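PDB 1X9F: globin II, extracellular from Lumbricus terrestris, which probably binds and carries oxygen at its heme, as one globin subunit of the giant extracellular hemoglobin (erythrocruorin) of the earthworm. Local coordinates for residues S14-A19 with E128-C133; D73-T78 with D135-G140. All coordinates share one frame; numbering follows the deposited sequence.

In the fold
Both contacts use helix 127-142, the last helix of this globin. Contact 1 joins it to the first helix, 6-20, and contact 2 joins it, further along, to the end of helix 59-77, so the segments alternate along the chain. Their centres lie about 11 Å apart, and they touch. Trp16 NE1 of contact 1 sits 2.8 Å from Asp73 OD2 of contact 2, a probable hydrogen bond, while Ile76 CD1 packs 3.5 Å from Trp16 CD2 and 4.2 Å from Trp130 CZ3. Contact 2 is closer to the heme: the side chain of Ile137 is about 5 Å from it, that of Trp16 about 9 Å. The bound carbon monoxide is about 11 Å from the Ile137 side chain.

Contact 1 (S14-A19 with E128-C133); sequences SEWGRA and EAWDAC
The indole of Trp130 is met edge-on from helix 6-20, with Glu15 OE2 and the backbone N of Trp16 both at its rim, near its plane. Trp16 likewise takes Trp130 CH2 at the edge of its own ring, in plane, so the two tryptophans do not stack. This is the packing of the first helix of the globin fold, A, against the last, H, and it is buried. Tyr125 meets the Trp130 ring with planes about 45° apart, while Leu114 and Val117 of helix 103-121 touch it as well; Trp16 stacks on Tyr20. Trp130 spans the distance between segments 14-19 and 128-133, whose nearest CA atoms, those of Glu15 and Trp130, are 9.0 Å apart. Its six-membered end lies beside the Trp16 backbone, Trp130 CZ2 being 3.4 Å from Trp16 N, and Trp130 CH2 is 3.7 Å from Trp16 CB. Glu15 puts CG anti to its carbonyl carbon (chi1 -63°) and then runs extended, which carries the carboxylate to the edge of the indole; the two groups are nearly coplanar. There OE2 also accepts from Asp126 N, and OE1 bonds a polar side chain on the chain of another protein. Trp130 NE1 donates in its ring plane to Glu15 OE2 at 2.8 Å, a bent bond of 143° that uses the anti lone pair of the oxygen.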
loop_
_atom_site.group_PDB
_atom_site.type_symbol
_atom_site.label_atom_id
_atom_site.label_comp_id
_atom_site.label_asym_id
_atom_site.label_seq_id
_atom_site.Cartn_x
_atom_site.Cartn_y
_atom_site.Cartn_z
ATOM N N SER B 14 35.954 4.620 -1.427
ATOM C CA SER B 14 34.591 5.154 -1.493
ATOM C C SER B 14 34.404 6.197 -2.581
ATOM O O SER B 14 33.433 6.143 -3.343
ATOM C CB SER B 14 34.175 5.754 -0.151
ATOM O OG SER B 14 33.850 4.729 0.768
ATOM N N GLU B 15 35.325 7.157 -2.637
ATOM C CA GLU B 15 35.229 8.224 -3.612
ATOM C C GLU B 15 35.386 7.688 -5.028
ATOM O O GLU B 15 34.768 8.206 -5.958
ATOM C CB GLU B 15 36.212 9.341 -3.272
ATOM C CG GLU B 15 35.857 9.954 -1.922
ATOM C CD GLU B 15 36.769 11.078 -1.489
ATOM O OE1 GLU B 15 36.413 11.760 -0.502
ATOM O OE2 GLU B 15 37.831 11.282 -2.119
ATOM N N TRP B 16 36.177 6.626 -5.186
ATOM C CA TRP B 16 36.301 5.959 -6.481
ATOM C C TRP B 16 34.964 5.350 -6.891
ATOM O O TRP B 16 34.485 5.581 -8.003
ATOM C CB TRP B 16 37.404 4.894 -6.462
ATOM C CG TRP B 16 37.405 4.013 -7.677
ATOM C CD1 TRP B 16 36.965 2.719 -7.750
ATOM C CD2 TRP B 16 37.840 4.363 -8.999
ATOM N NE1 TRP B 16 37.104 2.241 -9.032
ATOM C CE2 TRP B 16 37.640 3.228 -9.819
ATOM C CE3 TRP B 16 38.387 5.522 -9.577
ATOM C CZ2 TRP B 16 37.970 3.212 -11.176
ATOM C CZ3 TRP B 16 38.717 5.506 -10.929
ATOM C CH2 TRP B 16 38.507 4.358 -11.712
ATOM N N GLY B 17 34.371 4.581 -5.978
ATOM C CA GLY B 17 33.049 4.000 -6.181
ATOM C C GLY B 17 32.044 5.019 -6.685
ATOM O O GLY B 17 31.385 4.792 -7.702
ATOM N N ARG B 18 31.941 6.147 -5.989
ATOM C CA ARG B 18 31.021 7.208 -6.388
ATOM C C ARG B 18 31.339 7.869 -7.736
ATOM O O ARG B 18 30.420 8.280 -8.441
ATOM C CB ARG B 18 30.922 8.265 -5.293
ATOM C CG ARG B 18 29.627 8.207 -4.507
ATOM C CD ARG B 18 29.830 8.087 -3.009
ATOM N NE ARG B 18 30.779 9.074 -2.499
ATOM C CZ ARG B 18 31.362 9.015 -1.306
ATOM N NH1 ARG B 18 31.105 8.012 -0.473
ATOM N NH2 ARG B 18 32.210 9.968 -0.944
ATOM N N ALA B 19 32.619 7.971 -8.095
ATOM C CA ALA B 19 33.022 8.671 -9.324
ATOM C C ALA B 19 33.039 7.755 -10.539
ATOM O O ALA B 19 32.809 8.196 -11.670
ATOM C CB ALA B 19 34.391 9.310 -9.137
ATOM N N GLU B 128 44.677 15.106 -1.444
ATOM C CA GLU B 128 45.894 14.595 -0.835
ATOM C C GLU B 128 45.854 13.084 -0.657
ATOM O O GLU B 128 46.875 12.415 -0.834
ATOM C CB GLU B 128 46.169 15.282 0.502
ATOM C CG GLU B 128 46.836 16.642 0.372
ATOM C CD GLU B 128 47.335 17.174 1.701
ATOM O OE1 GLU B 128 46.511 17.343 2.629
ATOM O OE2 GLU B 128 48.550 17.438 1.816
ATOM N N ALA B 129 44.684 12.555 -0.304
ATOM C CA ALA B 129 44.496 11.116 -0.135
ATOM C C ALA B 129 44.541 10.402 -1.485
ATOM O O ALA B 129 45.158 9.336 -1.606
ATOM C CB ALA B 129 43.183 10.829 0.588
ATOM N N TRP B 130 43.907 10.987 -2.500
ATOM C CA TRP B 130 43.968 10.440 -3.855
ATOM C C TRP B 130 45.384 10.471 -4.411
ATOM O O TRP B 130 45.881 9.457 -4.903
ATOM C CB TRP B 130 43.024 11.187 -4.795
ATOM C CG TRP B 130 41.627 10.684 -4.762
ATOM C CD1 TRP B 130 40.654 11.034 -3.872
ATOM C CD2 TRP B 130 41.032 9.737 -5.656
ATOM N NE1 TRP B 130 39.487 10.365 -4.155
ATOM C CE2 TRP B 130 39.689 9.564 -5.249
ATOM C CE3 TRP B 130 41.494 9.018 -6.768
ATOM C CZ2 TRP B 130 38.804 8.701 -5.910
ATOM C CZ3 TRP B 130 40.616 8.165 -7.425
ATOM C CH2 TRP B 130 39.285 8.014 -6.992
ATOM N N ASP B 131 46.031 11.629 -4.322
ATOM C CA ASP B 131 47.387 11.790 -4.828
ATOM C C ASP B 131 48.316 10.709 -4.269
ATOM O O ASP B 131 49.078 10.076 -5.011
ATOM C CB ASP B 131 47.909 13.181 -4.476
ATOM C CG ASP B 131 49.256 13.465 -5.086
ATOM O OD1 ASP B 131 49.363 13.459 -6.330
ATOM O OD2 ASP B 131 50.271 13.708 -4.402
ATOM N N ALA B 132 48.221 10.489 -2.961
ATOM C CA ALA B 132 49.060 9.527 -2.272
ATOM C C ALA B 132 48.787 8.099 -2.734
ATOM O O ALA B 132 49.716 7.321 -2.953
ATOM C CB ALA B 132 48.850 9.645 -0.776
ATOM N N CYS B 133 47.507 7.761 -2.880
ATOM C CA CYS B 133 47.103 6.411 -3.246
ATOM C C CYS B 133 47.312 6.100 -4.727
ATOM O O CYS B 133 47.643 4.965 -5.067
ATOM C CB CYS B 133 45.660 6.148 -2.804
ATOM S SG CYS B 133 45.522 5.876 -1.016
#

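Contact 2 (D73-T78 with D135-G140)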
loop_
_atom_site.group_PDB
_atom_site.type_symbol
_atom_site.label_atom_id
_atom_site.label_comp_id
_atom_site.label_asym_id
_atom_site.label_seq_id
_atom_site.Cartn_x
_atom_site.Cartn_y
_atom_site.Cartn_z
ATOM N N ASP B 73 40.589 0.079 -11.074
ATOM C CA ASP B 73 39.534 -0.353 -10.173
ATOM C C ASP B 73 39.989 -1.502 -9.278
ATOM O O ASP B 73 39.685 -1.513 -8.083
ATOM C CB ASP B 73 38.310 -0.780 -10.970
ATOM C CG ASP B 73 37.186 -1.241 -10.087
ATOM O OD1 ASP B 73 36.900 -2.454 -10.081
ATOM O OD2 ASP B 73 36.543 -0.463 -9.353
ATOM N N ILE B 74 40.708 -2.468 -9.855
ATOM C CA ILE B 74 41.242 -3.588 -9.076
ATOM C C ILE B 74 42.215 -3.091 -8.005
ATOM O O ILE B 74 42.137 -3.505 -6.844
ATOM C CB ILE B 74 41.927 -4.635 -9.978
ATOM C CG1 ILE B 74 40.899 -5.290 -10.915
ATOM C CG2 ILE B 74 42.636 -5.694 -9.115
ATOM C CD1 ILE B 74 41.500 -6.182 -12.013
ATOM N N ALA B 75 43.114 -2.198 -8.415
ATOM C CA ALA B 75 44.127 -1.633 -7.537
ATOM C C ALA B 75 43.492 -0.876 -6.375
ATOM O O ALA B 75 43.794 -1.155 -5.214
ATOM C CB ALA B 75 45.069 -0.730 -8.324
ATOM N N ILE B 76 42.600 0.065 -6.681
ATOM C CA ILE B 76 41.940 0.846 -5.633
ATOM C C ILE B 76 41.138 -0.064 -4.702
ATOM O O ILE B 76 41.186 0.089 -3.478
ATOM C CB ILE B 76 41.039 1.946 -6.244
ATOM C CG1 ILE B 76 41.900 3.035 -6.898
ATOM C CG2 ILE B 76 40.122 2.550 -5.175
ATOM C CD1 ILE B 76 41.118 4.051 -7.717
ATOM N N SER B 77 40.419 -1.022 -5.279
ATOM C CA SER B 77 39.562 -1.895 -4.485
ATOM C C SER B 77 40.346 -2.746 -3.489
ATOM O O SER B 77 39.786 -3.188 -2.485
ATOM C CB SER B 77 38.684 -2.785 -5.373
ATOM O OG SER B 77 39.437 -3.829 -5.966
ATOM N N THR B 78 41.631 -2.979 -3.764
ATOM C CA THR B 78 42.454 -3.793 -2.864
ATOM C C THR B 78 43.569 -3.015 -2.183
ATOM O O THR B 78 44.566 -3.607 -1.766
ATOM C CB THR B 78 43.054 -5.028 -3.577
ATOM O OG1 THR B 78 43.899 -4.599 -4.653
ATOM C CG2 THR B 78 41.974 -5.855 -4.256
ATOM N N ASP B 135 49.765 7.461 -6.476
ATOM C CA ASP B 135 51.218 7.297 -6.459
ATOM C C ASP B 135 51.606 5.889 -6.093
ATOM O O ASP B 135 52.386 5.246 -6.800
ATOM C CB ASP B 135 51.862 8.246 -5.451
ATOM C CG ASP B 135 52.536 9.422 -6.114
ATOM O OD1 ASP B 135 52.281 9.670 -7.314
ATOM O OD2 ASP B 135 53.345 10.158 -5.511
ATOM N N HIS B 136 51.057 5.423 -4.973
ATOM C CA HIS B 136 51.323 4.082 -4.494
ATOM C C HIS B 136 51.020 3.044 -5.562
ATOM O O HIS B 136 51.747 2.060 -5.701
ATOM C CB HIS B 136 50.505 3.771 -3.245
ATOM C CG HIS B 136 50.798 2.422 -2.679
ATOM N ND1 HIS B 136 52.084 2.006 -2.410
ATOM C CD2 HIS B 136 49.990 1.386 -2.353
ATOM C CE1 HIS B 136 52.057 0.773 -1.939
ATOM N NE2 HIS B 136 50.798 0.376 -1.887
ATOM N N ILE B 137 49.944 3.265 -6.308
ATOM C CA ILE B 137 49.525 2.311 -7.326
ATOM C C ILE B 137 50.476 2.358 -8.522
ATOM O O ILE B 137 50.888 1.315 -9.040
ATOM C CB ILE B 137 48.044 2.553 -7.718
ATOM C CG1 ILE B 137 47.120 2.036 -6.607
ATOM C CG2 ILE B 137 47.708 1.879 -9.049
ATOM C CD1 ILE B 137 45.723 2.639 -6.613
ATOM N N GLU B 138 50.838 3.570 -8.930
ATOM C CA GLU B 138 51.752 3.760 -10.048
ATOM C C GLU B 138 53.178 3.271 -9.760
ATOM O O GLU B 138 53.848 2.777 -10.669
ATOM C CB GLU B 138 51.733 5.217 -10.527
ATOM C CG GLU B 138 50.429 5.616 -11.210
ATOM C CD GLU B 138 50.414 7.055 -11.696
ATOM O OE1 GLU B 138 49.839 7.303 -12.779
ATOM O OE2 GLU B 138 50.968 7.937 -11.001
ATOM N N ASP B 139 53.636 3.386 -8.513
ATOM C CA ASP B 139 54.947 2.841 -8.140
ATOM C C ASP B 139 55.053 1.357 -8.479
ATOM O O ASP B 139 56.122 0.882 -8.859
ATOM C CB ASP B 139 55.245 3.042 -6.647
ATOM C CG ASP B 139 55.647 4.470 -6.314
ATOM O OD1 ASP B 139 56.080 5.214 -7.223
ATOM O OD2 ASP B 139 55.570 4.934 -5.156
ATOM N N GLY B 140 53.945 0.635 -8.329
ATOM C CA GLY B 140 53.904 -0.792 -8.626
ATOM C C GLY B 140 53.815 -1.125 -10.108
ATOM O O GLY B 140 54.129 -2.246 -10.505
#
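Ile137 has the most surface buried here: three of its side-chain carbons pack on Ala75 CB, and one of them also meets Ile76. The contact is the packing of the E and H helices of the globin fold: the end of helix 59-77 against the later part of helix 127-142. The backbones come close, with 6.7 Å between the CA atoms of Ala75 and Ile137, and the alanine allows this because its side chain is a single carbon pointing toward the other helix. Ile137 answers with both of its branches. Its CG2, anti to the backbone N, lies 3.8 Å from Ala75 CB, and CD1, at the end of the other branch, stands equally far from the same Ala75 CB, so the methyl is held in the fork of the isoleucine. The long branch then goes on to Ile76, whose side chain it crosses at about a right angle, Ile137 CD1 lying 3.9 Å from Ile76 CG1. No hydrogen bond links the two segments; the join is wholly apolar. Leu85 of helix 82-96 also touches Ala75, and Leu79 adds to the cover of Ile137. Cutting Ile137 back to an alanine removes both branches, and would probably leave Ala75 CB and Ile76 CG1 without the carbons they pack on and open a gap near the heme. The next residue, Glu138, touches the heme itself. Just past the apolar patch helix 59-77 ends, Thr78 being the first residue to leave helical backbone angles, and two hydroxyls grip one carbonyl there. Ser77 OG donates to Ile74 O at 2.9 Å, from above the carbonyl plane, and Thr78 OG1 donates to Ile74 O at 3.0 Å, from the opposite face.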